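Local coordinates for globin protein (Ramazzottius varieornatus, PDB 5ZIQ) that binds heme with both axial positions of the iron taken by the protein, and may bind or carry oxygen, at residues Asp18-Val32 against Ala95-Thr107. Residues are numbered along the deposited sequence; the frame is centred on the assembly and turned at random.
Sequences DPRFPLTARDKFSLV and AVQDSDNVDILLT. With EDO (1,2-ethanediol), chain I; SO4 (sulfate ion), chain F.
R20 bends at its third torsion (chi3 -68°), which turns its guanidinium across V102 and end-on to the D103 carboxylate. In one of the two D103 conformers, R20 NH1 bonds D103 OD1 at 2.7 Å and NH2 bonds D103 OD2 at 2.9 Å, both nearly straight; the pairing may not be constant. These oxygens lie in the guanidinium plane, but the carboxylate is turned 51° from it, so each is met from above its own plane. V102 CG1 sits under the centre of one guanidinium face. D18 grips the same group side-on: its CG is anti to the backbone N (chi1 178°), and its OD1 takes NE while OD2 takes NH2 at 2.8 Å. D18 OD1, in the guanidinium plane, also accepts from R20 N, an Asx turn within a type I turn. OD2 is tilted from that plane and lies against V102 CG2; a water between OD2 and V102 N accepts from the amide. The two acids would restrain the guanidinium's rotation. Without this carboxylate, as with an alanine at D18, R20 NE and N would probably lose their acceptor and the guanidinium would turn more freely.

This is the outer end of a globin fold. The lead-in to helix 25-38 lies over the corner between helices 79-97 and 102-115, and W160 of helix 148-170 touches both P22 and L105. The F21 ring fills the corner. S99 O lies 3.8 Å above one ring face, toward the rim, and P22 CD covers the opposite face. L105 CD2 meets the ring edge, 3.9 Å from F21 CE1. S99 OG bonds back to V96 O at 2.7 Å. K28, bent at its third torsion, passes S99 CB with CD and sets NZ 2.9 Å from D100 OD1, a salt bridge near the surface. V32 CG2 packs on V96 CG1 at 4.2 Å.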
# COMPACT_ATOMS: atom_id res chain seq x y z
N ASP A 18 11.18 3.96 18.90
CA ASP A 18 11.07 2.54 19.26
C ASP A 18 11.90 1.75 18.26
O ASP A 18 11.60 1.78 17.05
CB ASP A 18 9.58 2.14 19.23
CG ASP A 18 9.31 0.66 19.56
OD1 ASP A 18 10.21 -0.21 19.51
OD2 ASP A 18 8.14 0.35 19.88
N PRO A 19 12.95 1.03 18.72
CA PRO A 19 13.86 0.34 17.79
C PRO A 19 13.23 -0.80 16.99
O PRO A 19 13.86 -1.30 16.06
CB PRO A 19 14.98 -0.21 18.70
CG PRO A 19 14.36 -0.29 20.05
CD PRO A 19 13.33 0.80 20.13
N ARG A 20 12.00 -1.20 17.33
CA ARG A 20 11.26 -2.17 16.50
C ARG A 20 10.84 -1.55 15.15
O ARG A 20 10.63 -2.27 14.19
CB ARG A 20 10.02 -2.68 17.23
CG ARG A 20 10.35 -3.57 18.43
CD ARG A 20 9.10 -4.04 19.13
NE ARG A 20 8.44 -2.91 19.76
CZ ARG A 20 7.21 -2.94 20.26
NH1 ARG A 20 6.49 -4.04 20.17
NH2 ARG A 20 6.70 -1.86 20.82
N PHE A 21 10.71 -0.23 15.12
CA PHE A 21 10.35 0.51 13.92
C PHE A 21 11.64 0.70 13.12
O PHE A 21 12.66 1.02 13.70
CB PHE A 21 9.72 1.85 14.31
CG PHE A 21 9.08 2.57 13.15
CD1 PHE A 21 7.90 2.09 12.61
CD2 PHE A 21 9.69 3.67 12.58
CE1 PHE A 21 7.30 2.73 11.52
CE2 PHE A 21 9.11 4.31 11.47
CZ PHE A 21 7.91 3.85 10.96
N PRO A 22 11.60 0.49 11.78
CA PRO A 22 12.88 0.45 11.05
C PRO A 22 13.59 1.80 10.94
O PRO A 22 14.81 1.85 10.91
CB PRO A 22 12.47 -0.07 9.66
CG PRO A 22 11.00 0.27 9.54
CD PRO A 22 10.46 0.08 10.92
N LEU A 23 12.84 2.89 10.81
CA LEU A 23 13.46 4.19 10.50
C LEU A 23 14.03 4.89 11.71
O LEU A 23 13.43 4.85 12.80
CB LEU A 23 12.43 5.12 9.82
CG LEU A 23 11.77 4.56 8.55
CD1 LEU A 23 10.73 5.57 8.06
CD2 LEU A 23 12.82 4.25 7.48
N THR A 24 15.16 5.56 11.53
CA THR A 24 15.68 6.46 12.57
C THR A 24 14.69 7.58 12.82
O THR A 24 13.78 7.79 12.01
CB THR A 24 16.99 7.10 12.13
OG1 THR A 24 16.74 7.92 10.98
CG2 THR A 24 18.04 6.04 11.79
N ALA A 25 14.87 8.34 13.91
CA ALA A 25 13.95 9.45 14.18
C ALA A 25 13.90 10.43 13.03
O ALA A 25 12.81 10.88 12.64
CB ALA A 25 14.29 10.14 15.49
N ARG A 26 15.06 10.77 12.46
CA ARG A 26 15.11 11.70 11.34
C ARG A 26 14.37 11.14 10.12
O ARG A 26 13.57 11.85 9.50
CB ARG A 26 16.54 12.13 10.99
CG ARG A 26 17.19 13.04 12.02
CD ARG A 26 18.71 12.89 12.03
NE ARG A 26 19.37 13.70 13.06
CZ ARG A 26 19.36 13.46 14.38
NH1 ARG A 26 20.02 14.27 15.21
NH2 ARG A 26 18.71 12.42 14.90
N ASP A 27 14.58 9.87 9.81
CA ASP A 27 13.90 9.27 8.65
C ASP A 27 12.40 9.11 8.87
O ASP A 27 11.61 9.28 7.93
CB ASP A 27 14.55 7.94 8.25
CG ASP A 27 15.86 8.10 7.50
OD1 ASP A 27 16.29 9.24 7.18
OD2 ASP A 27 16.48 7.03 7.21
N LYS A 28 12.01 8.82 10.10
CA LYS A 28 10.60 8.73 10.45
C LYS A 28 9.91 10.06 10.26
O LYS A 28 8.81 10.10 9.71
CB LYS A 28 10.42 8.22 11.87
CG LYS A 28 8.97 8.03 12.30
CD LYS A 28 8.86 7.39 13.68
CE LYS A 28 9.45 8.24 14.79
NZ LYS A 28 9.23 7.53 16.07
N PHE A 29 10.54 11.16 10.69
CA PHE A 29 9.93 12.46 10.48
C PHE A 29 9.79 12.76 8.99
O PHE A 29 8.74 13.26 8.56
CB PHE A 29 10.73 13.57 11.18
CG PHE A 29 10.10 14.93 11.04
CD1 PHE A 29 8.87 15.19 11.62
CD2 PHE A 29 10.73 15.93 10.28
CE1 PHE A 29 8.27 16.45 11.51
CE2 PHE A 29 10.15 17.19 10.17
CZ PHE A 29 8.91 17.44 10.77
N SER A 30 10.81 12.40 8.19
CA SER A 30 10.75 12.60 6.73
C SER A 30 9.57 11.83 6.12
O SER A 30 8.84 12.34 5.26
CB SER A 30 12.07 12.19 6.06
OG SER A 30 13.12 13.08 6.42
N LEU A 31 9.38 10.59 6.57
CA LEU A 31 8.24 9.77 6.15
C LEU A 31 6.90 10.45 6.49
O LEU A 31 6.05 10.61 5.62
CB LEU A 31 8.30 8.38 6.79
CG LEU A 31 7.01 7.54 6.60
CD1 LEU A 31 6.84 7.09 5.16
CD2 LEU A 31 6.96 6.36 7.55
N VAL A 32 6.72 10.84 7.75
CA VAL A 32 5.47 11.45 8.19
C VAL A 32 5.17 12.74 7.40
O VAL A 32 4.03 12.94 6.97
CB VAL A 32 5.47 11.65 9.73
CG1 VAL A 32 4.26 12.45 10.21
CG2 VAL A 32 5.51 10.29 10.42
N ALA A 95 -0.90 2.71 8.79
CA ALA A 95 0.46 2.43 9.25
C ALA A 95 1.27 3.70 9.57
O ALA A 95 1.87 3.81 10.63
CB ALA A 95 1.19 1.55 8.24
N VAL A 96 1.24 4.69 8.67
CA VAL A 96 1.96 5.94 8.94
C VAL A 96 1.43 6.62 10.21
O VAL A 96 2.23 7.07 11.03
CB VAL A 96 1.94 6.92 7.74
CG1 VAL A 96 2.64 8.23 8.10
CG2 VAL A 96 2.62 6.28 6.53
N GLN A 97 0.09 6.68 10.35
CA GLN A 97 -0.54 7.23 11.56
C GLN A 97 -0.08 6.58 12.84
O GLN A 97 0.00 7.25 13.86
CB GLN A 97 -2.05 7.04 11.52
CG GLN A 97 -2.76 7.99 10.59
CD GLN A 97 -4.21 7.67 10.54
OE1 GLN A 97 -4.94 7.81 11.53
NE2 GLN A 97 -4.66 7.21 9.39
N ASP A 98 0.26 5.30 12.76
CA ASP A 98 0.64 4.51 13.92
C ASP A 98 2.14 4.28 14.03
O ASP A 98 2.60 3.34 14.73
CB ASP A 98 -0.11 3.18 13.88
CG ASP A 98 -1.61 3.35 14.10
OD1 ASP A 98 -2.03 4.35 14.71
OD2 ASP A 98 -2.36 2.45 13.72
N SER A 99 2.92 5.15 13.39
CA SER A 99 4.39 5.01 13.40
C SER A 99 4.99 5.02 14.81
O SER A 99 6.04 4.43 15.04
CB SER A 99 5.05 6.13 12.60
OG SER A 99 4.75 6.05 11.21
N ASP A 100 4.32 5.70 15.74
CA ASP A 100 4.80 5.77 17.13
C ASP A 100 4.11 4.79 18.07
O ASP A 100 4.31 4.86 19.29
CB ASP A 100 4.64 7.18 17.69
CG ASP A 100 5.58 8.19 17.05
OD1 ASP A 100 6.40 7.85 16.19
OD2 ASP A 100 5.50 9.37 17.44
N ASN A 101 3.34 3.87 17.51
CA ASN A 101 2.73 2.78 18.29
C ASN A 101 2.94 1.47 17.54
O ASN A 101 2.03 0.95 16.88
CB ASN A 101 1.24 3.09 18.53
CG ASN A 101 0.59 2.15 19.53
OD1 ASN A 101 1.02 1.00 19.77
ND2 ASN A 101 -0.50 2.64 20.12
N VAL A 102 4.16 0.93 17.65
CA VAL A 102 4.52 -0.27 16.93
C VAL A 102 3.58 -1.43 17.27
O VAL A 102 3.28 -2.25 16.40
CB VAL A 102 5.98 -0.64 17.18
CG1 VAL A 102 6.32 -2.01 16.59
CG2 VAL A 102 6.89 0.43 16.59
N ASP A 103 3.15 -1.55 18.52
CA ASP A 103 2.34 -2.73 18.86
C ASP A 103 1.05 -2.80 18.05
O ASP A 103 0.68 -3.83 17.50
CB ASP A 103 2.09 -2.79 20.35
CG ASP A 103 3.37 -3.01 21.10
OD1 ASP A 103 3.88 -4.13 21.03
OD2 ASP A 103 3.93 -2.06 21.65
N ILE A 104 0.41 -1.63 17.92
CA ILE A 104 -0.83 -1.44 17.14
C ILE A 104 -0.59 -1.59 15.63
O ILE A 104 -1.35 -2.26 14.94
CB ILE A 104 -1.46 -0.06 17.43
CG1 ILE A 104 -2.12 -0.04 18.81
CG2 ILE A 104 -2.49 0.30 16.36
CD1 ILE A 104 -2.93 1.22 19.06
N LEU A 105 0.50 -1.00 15.16
CA LEU A 105 0.97 -1.10 13.77
C LEU A 105 1.13 -2.57 13.38
O LEU A 105 0.64 -3.02 12.34
CB LEU A 105 2.29 -0.33 13.65
CG LEU A 105 3.14 -0.33 12.39
CD1 LEU A 105 2.34 0.23 11.24
CD2 LEU A 105 4.31 0.58 12.68
N LEU A 106 1.74 -3.36 14.29
CA LEU A 106 1.90 -4.79 14.02
C LEU A 106 0.57 -5.55 13.96
O LEU A 106 0.37 -6.36 13.08
CB LEU A 106 2.85 -5.43 15.04
CG LEU A 106 4.31 -4.95 15.01
CD1 LEU A 106 5.04 -5.49 16.23
CD2 LEU A 106 5.03 -5.35 13.73
N THR A 107 -0.34 -5.26 14.90
CA THR A 107 -1.68 -5.85 14.91
C THR A 107 -2.37 -5.56 13.56
O THR A 107 -2.93 -6.47 12.91
CB THR A 107 -2.49 -5.25 16.07
OG1 THR A 107 -1.91 -5.69 17.31
CG2 THR A 107 -3.99 -5.68 16.00
C1 EDO I . 16.76 3.66 8.64
O1 EDO I . 16.43 5.01 9.00
C2 EDO I . 17.98 3.58 7.74
O2 EDO I . 19.20 4.01 8.35
S SO4 F . 20.25 9.36 11.47
O1 SO4 F . 21.09 10.36 10.77
O2 SO4 F . 20.95 8.06 11.39
O3 SO4 F . 20.14 9.74 12.89
O4 SO4 F . 18.93 9.46 10.82
O HOH W 1 5.95 1.92 19.74